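Local coordinates for extracellular solute-binding protein, family 5 (Chelativorans sp., PDB 6WM6), which binds EDTA and various other aminopolycarboxylates in the periplasm, probably delivering them to an ABC transporter for uptake, at residues A[64-69]-A[149-153]; A[136-141]-A[202-206]; A[155-160]-A[185-189]. All coordinates share one frame; numbering follows the deposited sequence. Where two conformers were deposited one is given.

Interaction 1 of 3, residues A[64-69]-A[149-153]; sequences TSALGN and CLINA. With SO4 (sulfate ion), chain C.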
loop_
_atom_site.group_PDB
_atom_site.type_symbol
_atom_site.label_atom_id
_atom_site.label_comp_id
_atom_site.label_asym_id
_atom_site.label_seq_id
_atom_site.Cartn_x
_atom_site.Cartn_y
_atom_site.Cartn_z
ATOM N N THR A 64 10.498 7.208 2.509
ATOM C CA THR A 64 9.739 8.382 2.111
ATOM C C THR A 64 10.163 8.922 0.755
ATOM O O THR A 64 9.486 9.805 0.204
ATOM C CB THR A 64 9.753 9.486 3.166
ATOM O OG1 THR A 64 11.017 10.173 3.167
ATOM C CG2 THR A 64 9.480 8.914 4.561
ATOM N N SER A 65 11.287 8.462 0.217
ATOM C CA SER A 65 11.756 8.949 -1.076
ATOM C C SER A 65 11.034 8.238 -2.206
ATOM O O SER A 65 10.419 7.186 -2.014
ATOM C CB SER A 65 13.271 8.750 -1.212
ATOM O OG SER A 65 13.626 7.377 -1.371
ATOM N N ALA A 66 11.132 8.817 -3.404
ATOM C CA ALA A 66 10.477 8.205 -4.558
ATOM C C ALA A 66 10.990 6.791 -4.798
ATOM O O ALA A 66 10.200 5.869 -5.045
ATOM C CB ALA A 66 10.685 9.069 -5.800
ATOM N N LEU A 67 12.310 6.592 -4.711
ATOM C CA LEU A 67 12.880 5.286 -5.021
ATOM C C LEU A 67 12.835 4.324 -3.847
ATOM O O LEU A 67 12.874 3.109 -4.057
ATOM C CB LEU A 67 14.322 5.442 -5.496
ATOM C CG LEU A 67 14.508 6.262 -6.780
ATOM C CD1 LEU A 67 15.973 6.339 -7.171
ATOM C CD2 LEU A 67 13.688 5.667 -7.907
ATOM N N GLY A 68 12.734 4.824 -2.620
ATOM C CA GLY A 68 12.651 3.971 -1.454
ATOM C C GLY A 68 11.264 3.529 -1.061
ATOM O O GLY A 68 11.120 2.697 -0.169
ATOM N N ASN A 69 10.232 4.041 -1.729
ATOM C CA ASN A 69 8.850 3.794 -1.326
ATOM C C ASN A 69 8.394 2.436 -1.837
ATOM O O ASN A 69 7.843 2.305 -2.930
ATOM C CB ASN A 69 7.948 4.901 -1.866
ATOM C CG ASN A 69 6.488 4.624 -1.629
ATOM O OD1 ASN A 69 6.092 4.333 -0.518
ATOM N ND2 ASN A 69 5.685 4.710 -2.692
ATOM N N CYS A 149 14.324 17.800 -3.003
ATOM C CA CYS A 149 14.138 16.524 -2.326
ATOM C C CYS A 149 13.264 15.623 -3.189
ATOM O O CYS A 149 12.160 16.015 -3.588
ATOM C CB CYS A 149 13.466 16.722 -0.965
ATOM S SG CYS A 149 14.534 17.318 0.376
ATOM N N LEU A 150 13.741 14.406 -3.456
ATOM C CA LEU A 150 13.073 13.493 -4.377
ATOM C C LEU A 150 12.128 12.608 -3.579
ATOM O O LEU A 150 12.400 11.444 -3.294
ATOM C CB LEU A 150 14.102 12.660 -5.126
ATOM C CG LEU A 150 15.163 13.485 -5.869
ATOM C CD1 LEU A 150 16.366 12.618 -6.197
ATOM C CD2 LEU A 150 14.576 14.104 -7.129
ATOM N N ILE A 151 10.968 13.184 -3.229
ATOM C CA ILE A 151 10.025 12.537 -2.325
ATOM C C ILE A 151 9.031 11.695 -3.107
ATOM O O ILE A 151 8.801 11.903 -4.309
ATOM C CB ILE A 151 9.297 13.534 -1.412
ATOM C CG1 ILE A 151 8.200 14.298 -2.170
ATOM C CG2 ILE A 151 10.281 14.504 -0.778
ATOM C CD1 ILE A 151 7.356 15.191 -1.272
ATOM N N ASN A 152 8.388 10.770 -2.405
ATOM C CA ASN A 152 7.273 10.033 -2.987
ATOM C C ASN A 152 6.034 10.921 -3.125
ATOM O O ASN A 152 5.496 11.093 -4.224
ATOM C CB ASN A 152 6.951 8.809 -2.154
ATOM C CG ASN A 152 5.778 8.051 -2.722
ATOM O OD1 ASN A 152 5.777 7.697 -3.901
ATOM N ND2 ASN A 152 4.779 7.843 -1.916
ATOM N N ALA A 153 5.534 11.457 -2.002
ATOM C CA ALA A 153 4.398 12.373 -2.059
ATOM C C ALA A 153 4.324 13.149 -0.752
ATOM O O ALA A 153 4.780 12.667 0.280
ATOM C CB ALA A 153 3.076 11.617 -2.264
HETATM S S SO4 C . 2.027 3.597 -3.463
HETATM O O1 SO4 C . 2.284 3.838 -2.042
HETATM O O2 SO4 C . 3.256 3.107 -4.081
HETATM O O3 SO4 C . 0.994 2.566 -3.599
HETATM O O4 SO4 C . 1.618 4.841 -4.097
HETATM O O HOH W 1 7.095 10.941 0.642
HETATM O O HOH W 2 7.480 6.242 -5.402
HETATM O O HOH W 3 14.238 8.850 -4.596
#
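The flat amides of N69 and N152 lie one against the other, their planes 32° apart. N69 ND2 comes 3.2 Å from N152 OD1 and 3.4 Å from N152 ND2, the latter a meeting of two donors without a hydrogen bond. In both residues CG is anti to the backbone N (chi1 173° in N69, 179° in N152), which brings the amides together beyond the paired backbones. N69 ND2 also makes a weak hydrogen bond to a sulfate, probably from the crystallisation liquor, that R480 and Q549 hold as well. Next to the amides, S65 and I151 form a single beta bridge: N152 N donates to T64 O at 3.0 Å and A66 N to L150 O at 2.9 Å. A water donates to both A66 O and N152 OD1, the latter at 2.7 Å, tying the N152 amide to the opposite backbone. S65 OG bonds to N62 O and accepts from G68 N at 3.0 Å, an ST motif within the turn of 64-69. The bridge joins the loop leading into helix 71-77 to the one between helix 131-141 and strand 160-165; T64 packs on helix 131-141, and S65 and I151 touch Y206 of helix 202-212.

Interaction 2 of 3, residues A[136-141]-A[202-206]; sequences YFWKTQ and IAESY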
loop_
_atom_site.group_PDB
_atom_site.type_symbol
_atom_site.label_atom_id
_atom_site.label_comp_id
_atom_site.label_asym_id
_atom_site.label_seq_id
_atom_site.Cartn_x
_atom_site.Cartn_y
_atom_site.Cartn_z
ATOM N N TYR A 136 12.738 19.060 10.325
ATOM C CA TYR A 136 13.493 18.532 9.192
ATOM C C TYR A 136 12.583 17.740 8.261
ATOM O O TYR A 136 12.572 17.959 7.042
ATOM C CB TYR A 136 14.666 17.671 9.668
ATOM C CG TYR A 136 15.420 17.000 8.545
ATOM C CD1 TYR A 136 16.453 17.660 7.896
ATOM C CD2 TYR A 136 15.098 15.726 8.120
ATOM C CE1 TYR A 136 17.156 17.047 6.853
ATOM C CE2 TYR A 136 15.775 15.111 7.082
ATOM C CZ TYR A 136 16.802 15.776 6.453
ATOM O OH TYR A 136 17.458 15.146 5.420
ATOM N N PHE A 137 11.800 16.816 8.810
ATOM C CA PHE A 137 10.977 15.995 7.934
ATOM C C PHE A 137 9.967 16.833 7.167
ATOM O O PHE A 137 9.790 16.660 5.951
ATOM C CB PHE A 137 10.270 14.904 8.725
ATOM C CG PHE A 137 9.562 13.904 7.854
ATOM C CD1 PHE A 137 10.269 13.183 6.907
ATOM C CD2 PHE A 137 8.198 13.715 7.942
ATOM C CE1 PHE A 137 9.651 12.268 6.093
ATOM C CE2 PHE A 137 7.555 12.785 7.129
ATOM C CZ PHE A 137 8.283 12.060 6.203
ATOM N N TRP A 138 9.274 17.737 7.869
ATOM C CA TRP A 138 8.336 18.640 7.203
ATOM C C TRP A 138 8.992 19.415 6.066
ATOM O O TRP A 138 8.427 19.510 4.968
ATOM C CB TRP A 138 7.761 19.599 8.247
ATOM C CG TRP A 138 6.981 20.786 7.720
ATOM C CD1 TRP A 138 5.801 20.764 7.055
ATOM C CD2 TRP A 138 7.338 22.159 7.878
ATOM N NE1 TRP A 138 5.402 22.059 6.761
ATOM C CE2 TRP A 138 6.324 22.924 7.275
ATOM C CE3 TRP A 138 8.414 22.818 8.492
ATOM C CZ2 TRP A 138 6.355 24.314 7.240
ATOM C CZ3 TRP A 138 8.449 24.192 8.457
ATOM C CH2 TRP A 138 7.418 24.934 7.837
ATOM N N LYS A 139 10.200 19.934 6.295
ATOM C CA LYS A 139 10.884 20.682 5.240
ATOM C C LYS A 139 11.208 19.802 4.038
ATOM O O LYS A 139 11.143 20.274 2.902
ATOM C CB LYS A 139 12.150 21.357 5.779
ATOM C CG LYS A 139 11.840 22.548 6.666
ATOM C CD LYS A 139 13.082 23.354 7.021
ATOM C CE LYS A 139 12.680 24.578 7.834
ATOM N NZ LYS A 139 13.825 25.488 8.131
ATOM N N THR A 140 11.518 18.519 4.251
ATOM C CA THR A 140 11.766 17.651 3.103
ATOM C C THR A 140 10.484 17.329 2.344
ATOM O O THR A 140 10.542 17.005 1.155
ATOM C CB THR A 140 12.455 16.324 3.480
ATOM O OG1 THR A 140 11.566 15.470 4.223
ATOM C CG2 THR A 140 13.740 16.560 4.260
ATOM N N GLN A 141 9.325 17.368 3.015
ATOM C CA GLN A 141 8.077 16.886 2.436
ATOM C C GLN A 141 7.136 17.984 1.966
ATOM O O GLN A 141 6.130 17.657 1.325
ATOM C CB GLN A 141 7.315 16.030 3.457
ATOM C CG GLN A 141 8.058 14.813 3.987
ATOM C CD GLN A 141 8.482 13.850 2.899
ATOM O OE1 GLN A 141 7.643 13.218 2.232
ATOM N NE2 GLN A 141 9.783 13.741 2.687
ATOM N N ILE A 202 19.725 20.358 3.030
ATOM C CA ILE A 202 18.613 19.435 3.270
ATOM C C ILE A 202 18.452 18.467 2.107
ATOM O O ILE A 202 18.254 17.269 2.311
ATOM C CB ILE A 202 17.331 20.224 3.597
ATOM C CG1 ILE A 202 17.538 20.972 4.921
ATOM C CG2 ILE A 202 16.125 19.286 3.688
ATOM C CD1 ILE A 202 16.276 21.483 5.571
ATOM N N ALA A 203 18.549 18.950 0.874
ATOM C CA ALA A 203 18.368 18.047 -0.261
ATOM C C ALA A 203 19.465 17.002 -0.308
ATOM O O ALA A 203 19.204 15.817 -0.546
ATOM C CB ALA A 203 18.342 18.841 -1.569
ATOM N N GLU A 204 20.712 17.424 -0.096
ATOM C CA GLU A 204 21.826 16.486 -0.098
ATOM C C GLU A 204 21.645 15.421 0.976
ATOM O O GLU A 204 21.834 14.228 0.723
ATOM C CB GLU A 204 23.129 17.273 0.121
ATOM C CG GLU A 204 24.373 16.443 0.406
ATOM C CD GLU A 204 24.851 15.652 -0.794
ATOM O OE1 GLU A 204 25.534 14.623 -0.592
ATOM O OE2 GLU A 204 24.543 16.053 -1.937
ATOM N N SER A 205 21.274 15.833 2.189
ATOM C CA SER A 205 21.163 14.875 3.282
ATOM C C SER A 205 19.994 13.919 3.082
ATOM O O SER A 205 20.099 12.741 3.442
ATOM C CB SER A 205 21.060 15.604 4.623
ATOM O OG SER A 205 19.858 16.348 4.720
ATOM N N TYR A 206 18.895 14.395 2.503
ATOM C CA TYR A 206 17.734 13.551 2.258
ATOM C C TYR A 206 17.963 12.616 1.079
ATOM O O TYR A 206 17.671 11.400 1.159
ATOM C CB TYR A 206 16.518 14.448 2.032
ATOM C CG TYR A 206 15.227 13.708 1.793
ATOM C CD1 TYR A 206 14.433 13.294 2.856
ATOM C CD2 TYR A 206 14.798 13.414 0.500
ATOM C CE1 TYR A 206 13.227 12.626 2.634
ATOM C CE2 TYR A 206 13.612 12.750 0.279
ATOM C CZ TYR A 206 12.836 12.355 1.354
ATOM O OH TYR A 206 11.652 11.702 1.093
#
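Y136 and Y206 reach across between two helices whose segments 136-141 and 202-206 cross at -97°, their axes 10.6 Å apart at closest approach. This helix-helix packing joins helix 131-141 to the first turn of helix 202-212. The Y136 ring runs past I202 in the opposite direction, its CE1 near I202 CG2, and ends in a hydrogen bond of 2.8 Å between its OH and S205 OG, which lies in the plane of the ring at its edge. T140 fills the space between the tyrosines. Its CG2 lies against the Y136 face and also meets I202 CG2 at 3.7 Å, while its CB makes an off-centre CH-pi contact with the Y206 ring, 4.1 Å from the centroid. With OG1 between the backbone N and the carbonyl carbon (chi1 69°), T140 can donate to F137 O one turn back. The same OG1 accepts from Q141 NE2, which steadies the amide as it crosses the Y206 side chain at about a right angle. The main partner of Y206 OH is T64 OG1, outside these helices. The second N-H of Q141 NE2 points to Y206 OH at 3.2 Å, only 10° out of the amide plane.

Interaction 3 of 3, residues A[155-160]-A[185-189]; sequences YGHDFI and GLFMF. With SO4 (sulfate ion), chain D.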
loop_
_atom_site.group_PDB
_atom_site.type_symbol
_atom_site.label_atom_id
_atom_site.label_comp_id
_atom_site.label_asym_id
_atom_site.label_seq_id
_atom_site.Cartn_x
_atom_site.Cartn_y
_atom_site.Cartn_z
ATOM N N TYR A 155 1.495 14.195 0.897
ATOM C CA TYR A 155 0.444 13.596 1.720
ATOM C C TYR A 155 0.001 14.542 2.821
ATOM O O TYR A 155 -0.349 14.129 3.932
ATOM C CB TYR A 155 0.866 12.237 2.239
ATOM C CG TYR A 155 0.832 11.163 1.176
ATOM C CD1 TYR A 155 -0.199 11.116 0.244
ATOM C CD2 TYR A 155 1.820 10.198 1.111
ATOM C CE1 TYR A 155 -0.242 10.140 -0.718
ATOM C CE2 TYR A 155 1.782 9.205 0.145
ATOM C CZ TYR A 155 0.747 9.186 -0.762
ATOM O OH TYR A 155 0.700 8.204 -1.714
ATOM N N GLY A 156 -0.002 15.819 2.499
ATOM C CA GLY A 156 -0.519 16.839 3.370
ATOM C C GLY A 156 0.516 17.620 4.137
ATOM O O GLY A 156 0.150 18.598 4.778
ATOM N N HIS A 157 1.797 17.219 4.118
ATOM C CA HIS A 157 2.793 17.999 4.840
ATOM C C HIS A 157 2.848 19.424 4.304
ATOM O O HIS A 157 3.141 20.365 5.052
ATOM C CB HIS A 157 4.184 17.337 4.782
ATOM C CG HIS A 157 4.300 16.098 5.623
ATOM N ND1 HIS A 157 4.144 14.831 5.095
ATOM C CD2 HIS A 157 4.526 15.925 6.953
ATOM C CE1 HIS A 157 4.277 13.933 6.066
ATOM N NE2 HIS A 157 4.522 14.569 7.196
ATOM N N ASP A 158 2.538 19.611 3.015
ATOM C CA ASP A 158 2.514 20.948 2.439
ATOM C C ASP A 158 1.384 21.817 2.993
ATOM O O ASP A 158 1.430 23.048 2.822
ATOM C CB ASP A 158 2.498 20.919 0.902
ATOM C CG ASP A 158 1.392 20.083 0.313
ATOM O OD1 ASP A 158 0.696 19.340 1.014
ATOM O OD2 ASP A 158 1.208 20.163 -0.932
ATOM N N PHE A 159 0.373 21.231 3.627
ATOM C CA PHE A 159 -0.702 22.002 4.245
ATOM C C PHE A 159 -0.272 22.615 5.574
ATOM O O PHE A 159 -0.971 23.488 6.091
ATOM C CB PHE A 159 -1.935 21.132 4.506
ATOM C CG PHE A 159 -2.737 20.786 3.281
ATOM C CD1 PHE A 159 -2.158 20.138 2.201
ATOM C CD2 PHE A 159 -4.096 21.075 3.230
ATOM C CE1 PHE A 159 -2.920 19.806 1.079
ATOM C CE2 PHE A 159 -4.851 20.751 2.117
ATOM C CZ PHE A 159 -4.260 20.108 1.047
ATOM N N ILE A 160 0.836 22.155 6.155
ATOM C CA ILE A 160 1.401 22.795 7.341
ATOM C C ILE A 160 2.202 24.007 6.875
ATOM O O ILE A 160 3.155 23.885 6.093
ATOM C CB ILE A 160 2.275 21.815 8.138
ATOM C CG1 ILE A 160 1.406 20.702 8.751
ATOM C CG2 ILE A 160 3.085 22.559 9.216
ATOM C CD1 ILE A 160 2.212 19.584 9.401
ATOM N N GLY A 185 -1.796 11.052 9.635
ATOM C CA GLY A 185 -0.888 10.405 8.697
ATOM C C GLY A 185 0.439 11.090 8.531
ATOM O O GLY A 185 1.327 10.537 7.863
ATOM N N LEU A 186 0.608 12.271 9.123
ATOM C CA LEU A 186 1.829 13.058 8.986
ATOM C C LEU A 186 2.879 12.649 10.016
ATOM O O LEU A 186 2.570 12.113 11.070
ATOM C CB LEU A 186 1.501 14.546 9.157
ATOM C CG LEU A 186 0.436 15.063 8.187
ATOM C CD1 LEU A 186 0.138 16.537 8.454
ATOM C CD2 LEU A 186 0.866 14.880 6.740
ATOM N N PHE A 187 4.150 12.868 9.684
ATOM C CA PHE A 187 5.241 12.507 10.583
ATOM C C PHE A 187 5.219 11.018 10.928
ATOM O O PHE A 187 5.547 10.620 12.049
ATOM C CB PHE A 187 5.238 13.385 11.840
ATOM C CG PHE A 187 5.185 14.844 11.533
ATOM C CD1 PHE A 187 6.298 15.504 11.051
ATOM C CD2 PHE A 187 4.029 15.542 11.700
ATOM C CE1 PHE A 187 6.257 16.855 10.753
ATOM C CE2 PHE A 187 3.973 16.900 11.407
ATOM C CZ PHE A 187 5.090 17.540 10.918
ATOM N N MET A 188 4.866 10.171 9.958
ATOM C CA MET A 188 4.855 8.736 10.191
ATOM C C MET A 188 6.253 8.146 10.128
ATOM O O MET A 188 6.449 6.991 10.537
ATOM C CB MET A 188 3.915 8.018 9.226
ATOM C CG MET A 188 3.644 6.568 9.633
ATOM S SD MET A 188 2.314 5.753 8.737
ATOM C CE MET A 188 0.900 6.612 9.385
ATOM N N PHE A 189 7.220 8.886 9.589
ATOM C CA PHE A 189 8.593 8.423 9.478
ATOM C C PHE A 189 9.487 9.603 9.811
ATOM O O PHE A 189 9.533 10.577 9.050
ATOM C CB PHE A 189 8.892 7.906 8.074
ATOM C CG PHE A 189 7.940 6.832 7.620
ATOM C CD1 PHE A 189 8.116 5.526 8.003
ATOM C CD2 PHE A 189 6.869 7.172 6.820
ATOM C CE1 PHE A 189 7.201 4.547 7.593
ATOM C CE2 PHE A 189 5.957 6.190 6.404
ATOM C CZ PHE A 189 6.143 4.893 6.799
HETATM S S SO4 D . 0.908 15.235 -3.015
HETATM O O1 SO4 D . 2.371 15.299 -3.178
HETATM O O2 SO4 D . 0.579 14.319 -1.919
HETATM O O3 SO4 D . 0.280 14.690 -4.219
HETATM O O4 SO4 D . 0.388 16.563 -2.713
#
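H157 NE2 accepts a hydrogen bond from F187 N at 3.0 Å, close to the plane of the imidazole and nearly straight at 165°. The histidine stands at the head of a short 3-10 turn, 157-159, that leads into strand 160-165, and ties it to the irregular loop 185-189. Its CG lies anti to the carbonyl carbon (chi1 -72°), which carries the ring across to F187 N. Its ND1 is hydrogen-bonded to S154 O, consistent with a neutral ring protonated on ND1, so both nitrogens have partners and the rotation of the ring is fixed. L186 CD2 sits over the centre of one imidazole face in a CH-pi contact, 3.5 Å from the centroid. The H157 ring also turns an edge toward the face of F187, a T-shaped pair with planes at 85° and centroids 5.2 Å apart. F137 of helix 131-141 makes another edge-to-face contact with H157, so L186, F187 and F137 all pack against the imidazole. I160 and L186 reach each other tip to tip through their CD1 methyls. Y155 N, two residues before H157, donates to sulfate O2 at 3.0 Å; R143, S154 and Q473 also hold this ion, probably from the crystallisation liquor. I160 CD1 completes the contact, 3.8 Å from F187 CE2.

The three interactions form one continuous region of the fold, with centres 11 to 13 Å apart. Along the chain, interactions 1 and 2 alternate their segments, while both segments of interaction 3 fall between those of interaction 2. Helix 131-141 is the common element: interaction 2 lies on it, the loop that follows it supplies 149-153 and 155-160, and its W138 NE1 reaches I160 O. I151 CG2 packs 3.2 Å from T140 O between interactions 1 and 2, and T64 CG2 on F189 CB links 1 to 3. Interaction 2 lies on the same side of the chain's centre as each of the others. Together they connect the loops around helix 131-141 with helix 202-212 and with strand 160-165, the edge of a four-stranded antiparallel sheet.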